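Local coordinates for ribulose-bisphosphate carboxylase (Alicyclobacillus acidocaldarius subsp. acidocaldarius, PDB 4NAS), which belongs to the ribulose-bisphosphate carboxylase large-chain family and joins an N-terminal domain to a catalytic domain of the TIM-barrel class, at residues 124-129 and 291-296; 263-268 and 297-302. One frame throughout, in Å; residues are numbered along the deposited sequence.

Contact 1: residues 124-129 and 291-296; sequences PGPKFG and LMRLAG. With CA (calcium ion), chain L.
Gly125 makes the direct hydrogen bond between the loop 124-129 and the end of helix 284-295: its N donates to Leu294 O at 3.0 Å, bending little (158° at the hydrogen) and arriving from above the carbonyl plane. Two C-H...O contacts flank it. Gly125 CA lies 3.3 Å from Arg293 O, its C-H pointing almost straight at the oxygen, and in return Gly125 O receives Gly296 CA at 3.5 Å. Gly296, with positive phi, is the C-prime residue of the Schellman motif that ends the helix, in which Ala297 N reaches back to Met292 O.

Two proline rings pack their CG and CD against the carbonyl oxygens at the helix end. Pro126 turns CD to within 3.4 Å of Arg293 O, while Pro124 lays CD 3.5 Å from Leu294 O and CG near Ala295 O. Arg293 CG, anti to the backbone N (chi1 179°), passes loosely by Pro126 CD; the guanidinium continues away to main-chain oxygens that include those of Ala325 and Lys330.

Water and metal bind the loop further. A water accepts from Lys127 N at 2.9 Å and donates to Gly296 O. A calcium ion is bound by Pro124 O at 2.4 Å and by five waters, one of which also donates to Pro126 O.

From the loop, the last carbonyls of the helix are thus met unequally: Leu294 O by one N-H and Arg293 O by one C-H, while Ala295 O, buried and lined by Pro124 CG, has no hydrogen-bond partner. Calcium on Pro124 O probably polarises the adjoining peptide, making Gly125 N-H a stronger donor.

Contact 2: residues 263-268 and 297-302; sequences PILAHP and ADIGIF
Strands 264-267 and 299-302 run parallel, their axes 4.9 Å apart at closest and inclined by 16°, as neighbours in the TIM-barrel sheet joined through helix 284-295 in a beta-alpha-beta crossover. Ala266 grips the partner strand on both sides of Gly300: its N donates to Ile299 O at 2.9 Å, and its O accepts from Ile301 N at 3.2 Å. Ile264 O takes two donors, Ile299 N nearly in line with the carbonyl and Asp298 N more obliquely.

Asp298 adds a side-chain bond at the start of the pair. Its CG sits beside the backbone N (chi1 -61°), and OD2 accepts Ile264 N at 2.8 Å through the anti lone pair.

Leu265 and Ile299 share one face of the sheet. Leu265 CD1 touches Ile299 CG2 and Ile301 CD1, at 3.6 Å each, its side chain slanting across both isoleucines. On the other face Ala266 CB meets Ala297 CB, where Met292 of the crossover helix packs over Ala266. Strand 238-242 flanks 264-267 and strand 333-337 flanks 299-302, so the pair is interior to the sheet.

Pro268 closes the far end, its ring nearly at a right angle to the Ile301 side chain: CD lies 3.3 Å from Ile301 O and 3.6 Å from Ile301 CG2, and the same CD sits over one face of the His267 ring, toward its rim.

Contacts 1 and 2 have centres 9 Å apart and are continuous in the chain, since Gly296 ends contact 1 and Ala297 begins contact 2. Asp298 ties them together: while OD2 serves the strand pair, OD1 lies 2.7 Å from both Phe128 N and Gly129 N, probable hydrogen bonds that anchor the loop 124-129. Pro126 CG packs against Ala297 O at 3.3 Å. This junction is at the N-terminal ends of the strands. At their C-terminal ends, the His267 side chain comes within about 5 Å of a second calcium ion, distinct from the one on Pro124 O, and touches Glu179, which binds calcium together with Asp178 and the carboxylated Lys176.

Contact 1: residues 124-129 and 291-296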
loop_
_atom_site.group_PDB
_atom_site.type_symbol
_atom_site.label_atom_id
_atom_site.label_comp_id
_atom_site.label_asym_id
_atom_site.label_seq_id
_atom_site.Cartn_x
_atom_site.Cartn_y
_atom_site.Cartn_z
ATOM N N PRO B 124 0.325 2.765 18.201
ATOM C CA PRO B 124 0.569 3.999 18.956
ATOM C C PRO B 124 -0.652 4.892 19.147
ATOM O O PRO B 124 -0.773 5.498 20.201
ATOM C CB PRO B 124 1.603 4.740 18.097
ATOM C CG PRO B 124 1.364 4.223 16.712
ATOM C CD PRO B 124 1.051 2.767 16.917
ATOM N N GLY B 125 -1.529 5.031 18.157
ATOM C CA GLY B 125 -2.580 6.039 18.280
ATOM C C GLY B 125 -2.001 7.450 18.173
ATOM O O GLY B 125 -0.779 7.631 18.137
ATOM N N PRO B 126 -2.876 8.461 18.113
ATOM C CA PRO B 126 -2.419 9.839 17.892
ATOM C C PRO B 126 -1.603 10.335 19.091
ATOM O O PRO B 126 -1.921 9.971 20.229
ATOM C CB PRO B 126 -3.731 10.617 17.759
ATOM C CG PRO B 126 -4.730 9.572 17.270
ATOM C CD PRO B 126 -4.347 8.353 18.062
ATOM N N LYS B 127 -0.535 11.076 18.826
ATOM C CA LYS B 127 0.266 11.671 19.885
ATOM C C LYS B 127 -0.517 12.840 20.484
ATOM O O LYS B 127 -0.487 13.063 21.697
ATOM C CB LYS B 127 1.628 12.125 19.338
ATOM C CG LYS B 127 2.635 12.550 20.426
ATOM C CD LYS B 127 4.008 12.936 19.881
ATOM C CE LYS B 127 4.866 11.725 19.473
ATOM N NZ LYS B 127 5.069 11.538 17.977
ATOM N N PHE B 128 -1.238 13.579 19.633
ATOM C CA PHE B 128 -1.946 14.767 20.105
ATOM C C PHE B 128 -3.463 14.622 20.190
ATOM O O PHE B 128 -4.075 15.019 21.195
ATOM C CB PHE B 128 -1.571 15.978 19.242
ATOM C CG PHE B 128 -0.139 16.389 19.393
ATOM C CD1 PHE B 128 0.246 17.247 20.411
ATOM C CD2 PHE B 128 0.827 15.897 18.539
ATOM C CE1 PHE B 128 1.568 17.621 20.557
ATOM C CE2 PHE B 128 2.151 16.261 18.690
ATOM C CZ PHE B 128 2.520 17.131 19.689
ATOM N N GLY B 129 -4.064 14.083 19.134
ATOM C CA GLY B 129 -5.515 14.024 19.027
ATOM C C GLY B 129 -6.184 15.388 18.935
ATOM O O GLY B 129 -5.508 16.402 18.784
ATOM N N LEU B 291 -7.606 2.511 10.382
ATOM C CA LEU B 291 -6.157 2.357 10.272
ATOM C C LEU B 291 -5.380 3.662 10.528
ATOM O O LEU B 291 -4.289 3.643 11.115
ATOM C CB LEU B 291 -5.805 1.842 8.877
ATOM C CG LEU B 291 -6.324 0.431 8.573
ATOM C CD1 LEU B 291 -5.707 -0.103 7.294
ATOM C CD2 LEU B 291 -6.027 -0.476 9.723
HETATM N N MSE B 292 -5.936 4.779 10.064
HETATM C CA MSE B 292 -5.325 6.091 10.286
HETATM C C MSE B 292 -5.213 6.457 11.762
HETATM O O MSE B 292 -4.178 6.948 12.208
HETATM C CB MSE B 292 -6.126 7.180 9.571
HETATM C CG MSE B 292 -6.038 7.139 8.076
HETATM SE SE MSE B 292 -4.206 7.324 7.484
HETATM C CE MSE B 292 -4.594 7.543 5.612
ATOM N N ARG B 293 -6.289 6.241 12.520
ATOM C CA ARG B 293 -6.261 6.526 13.956
ATOM C C ARG B 293 -5.231 5.622 14.658
ATOM O O ARG B 293 -4.458 6.063 15.522
ATOM C CB ARG B 293 -7.667 6.382 14.574
ATOM C CG ARG B 293 -7.732 6.647 16.069
ATOM C CD ARG B 293 -9.192 6.622 16.534
ATOM N NE ARG B 293 -9.342 7.092 17.906
ATOM C CZ ARG B 293 -10.490 7.075 18.577
ATOM N NH1 ARG B 293 -10.535 7.515 19.830
ATOM N NH2 ARG B 293 -11.580 6.585 18.004
ATOM N N LEU B 294 -5.188 4.362 14.264
ATOM C CA LEU B 294 -4.247 3.435 14.898
ATOM C C LEU B 294 -2.805 3.837 14.609
ATOM O O LEU B 294 -1.939 3.738 15.472
ATOM C CB LEU B 294 -4.473 2.017 14.388
ATOM C CG LEU B 294 -5.806 1.351 14.755
ATOM C CD1 LEU B 294 -5.942 -0.047 14.077
ATOM C CD2 LEU B 294 -5.942 1.252 16.258
ATOM N N ALA B 295 -2.571 4.285 13.378
ATOM C CA ALA B 295 -1.238 4.643 12.913
ATOM C C ALA B 295 -0.746 5.956 13.532
ATOM O O ALA B 295 0.458 6.186 13.605
ATOM C CB ALA B 295 -1.217 4.716 11.380
ATOM N N GLY B 296 -1.670 6.823 13.956
ATOM C CA GLY B 296 -1.292 8.018 14.701
ATOM C C GLY B 296 -1.630 9.370 14.076
ATOM O O GLY B 296 -1.088 10.395 14.478
HETATM CA CA CA L . -0.007 5.670 22.451
HETATM O O HOH W 1 -0.374 8.258 22.034
HETATM O O HOH W 2 0.528 11.619 16.142
HETATM O O HOH W 3 -2.464 5.906 22.813
HETATM O O HOH W 4 -0.690 5.452 25.222
HETATM O O HOH W 5 -0.218 3.194 22.335
HETATM O O HOH W 6 2.067 5.998 21.511
#

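Contact 2: residues 263-268 and 297-302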
loop_
_atom_site.group_PDB
_atom_site.type_symbol
_atom_site.label_atom_id
_atom_site.label_comp_id
_atom_site.label_asym_id
_atom_site.label_seq_id
_atom_site.Cartn_x
_atom_site.Cartn_y
_atom_site.Cartn_z
ATOM N N PRO B 263 2.067 17.439 15.467
ATOM C CA PRO B 263 0.930 16.637 14.981
ATOM C C PRO B 263 1.146 16.071 13.583
ATOM O O PRO B 263 1.863 16.667 12.767
ATOM C CB PRO B 263 -0.225 17.644 14.964
ATOM C CG PRO B 263 0.139 18.658 16.006
ATOM C CD PRO B 263 1.641 18.770 15.955
ATOM N N ILE B 264 0.531 14.921 13.307
ATOM C CA ILE B 264 0.550 14.356 11.969
ATOM C C ILE B 264 -0.748 14.693 11.192
ATOM O O ILE B 264 -1.865 14.524 11.689
ATOM C CB ILE B 264 0.775 12.814 12.023
ATOM C CG1 ILE B 264 2.178 12.514 12.588
ATOM C CG2 ILE B 264 0.509 12.179 10.645
ATOM C CD1 ILE B 264 2.411 11.056 12.945
ATOM N N LEU B 265 -0.586 15.172 9.973
ATOM C CA LEU B 265 -1.723 15.478 9.122
ATOM C C LEU B 265 -1.743 14.403 8.023
ATOM O O LEU B 265 -0.960 14.443 7.063
ATOM C CB LEU B 265 -1.596 16.902 8.544
ATOM C CG LEU B 265 -2.529 17.338 7.389
ATOM C CD1 LEU B 265 -3.989 17.397 7.859
ATOM C CD2 LEU B 265 -2.093 18.715 6.783
ATOM N N ALA B 266 -2.617 13.417 8.202
ATOM C CA ALA B 266 -2.738 12.305 7.261
ATOM C C ALA B 266 -3.440 12.651 5.941
ATOM O O ALA B 266 -4.643 12.987 5.908
ATOM C CB ALA B 266 -3.413 11.158 7.908
ATOM N N HIS B 267 -2.708 12.536 4.835
ATOM C CA HIS B 267 -3.312 12.838 3.529
ATOM C C HIS B 267 -3.708 11.519 2.846
ATOM O O HIS B 267 -2.970 10.557 2.918
ATOM C CB HIS B 267 -2.363 13.673 2.630
ATOM C CG HIS B 267 -3.008 14.143 1.358
ATOM N ND1 HIS B 267 -3.182 13.319 0.262
ATOM C CD2 HIS B 267 -3.604 15.321 1.034
ATOM C CE1 HIS B 267 -3.829 13.974 -0.688
ATOM N NE2 HIS B 267 -4.107 15.189 -0.241
ATOM N N PRO B 268 -4.872 11.471 2.171
ATOM C CA PRO B 268 -5.314 10.176 1.623
ATOM C C PRO B 268 -4.748 9.766 0.269
ATOM O O PRO B 268 -5.299 8.826 -0.300
ATOM C CB PRO B 268 -6.829 10.370 1.456
ATOM C CG PRO B 268 -6.981 11.802 1.226
ATOM C CD PRO B 268 -5.947 12.472 2.116
ATOM N N ALA B 297 -2.526 9.392 13.099
ATOM C CA ALA B 297 -2.926 10.669 12.499
ATOM C C ALA B 297 -3.617 11.512 13.572
ATOM O O ALA B 297 -4.445 11.012 14.336
ATOM C CB ALA B 297 -3.864 10.422 11.388
ATOM N N ASP B 298 -3.266 12.782 13.659
ATOM C CA ASP B 298 -3.997 13.653 14.573
ATOM C C ASP B 298 -5.121 14.372 13.832
ATOM O O ASP B 298 -6.097 14.818 14.436
ATOM C CB ASP B 298 -3.056 14.656 15.223
ATOM C CG ASP B 298 -1.980 13.986 16.032
ATOM O OD1 ASP B 298 -2.300 13.528 17.140
ATOM O OD2 ASP B 298 -0.825 13.904 15.551
ATOM N N ILE B 299 -4.942 14.507 12.526
ATOM C CA ILE B 299 -5.940 15.097 11.653
ATOM C C ILE B 299 -6.046 14.197 10.451
ATOM O O ILE B 299 -5.024 13.805 9.857
ATOM C CB ILE B 299 -5.532 16.514 11.177
ATOM C CG1 ILE B 299 -5.286 17.434 12.381
ATOM C CG2 ILE B 299 -6.637 17.113 10.298
ATOM C CD1 ILE B 299 -4.588 18.720 12.015
ATOM N N GLY B 300 -7.274 13.873 10.065
ATOM C CA GLY B 300 -7.459 12.967 8.947
ATOM C C GLY B 300 -8.259 13.622 7.827
ATOM O O GLY B 300 -9.384 14.062 8.043
ATOM N N ILE B 301 -7.662 13.678 6.640
ATOM C CA ILE B 301 -8.274 14.262 5.450
ATOM C C ILE B 301 -8.922 13.123 4.656
ATOM O O ILE B 301 -8.301 12.091 4.457
ATOM C CB ILE B 301 -7.181 14.914 4.562
ATOM C CG1 ILE B 301 -6.468 16.050 5.309
ATOM C CG2 ILE B 301 -7.757 15.334 3.192
ATOM C CD1 ILE B 301 -5.234 16.597 4.570
ATOM N N PHE B 302 -10.169 13.301 4.234
ATOM C CA PHE B 302 -10.899 12.272 3.483
ATOM C C PHE B 302 -11.920 12.989 2.592
ATOM O O PHE B 302 -12.256 14.156 2.860
ATOM C CB PHE B 302 -11.582 11.255 4.448
ATOM C CG PHE B 302 -12.492 11.895 5.470
ATOM C CD1 PHE B 302 -11.987 12.344 6.681
ATOM C CD2 PHE B 302 -13.852 12.080 5.203
ATOM C CE1 PHE B 302 -12.821 12.955 7.614
ATOM C CE2 PHE B 302 -14.700 12.698 6.137
ATOM C CZ PHE B 302 -14.181 13.143 7.342
#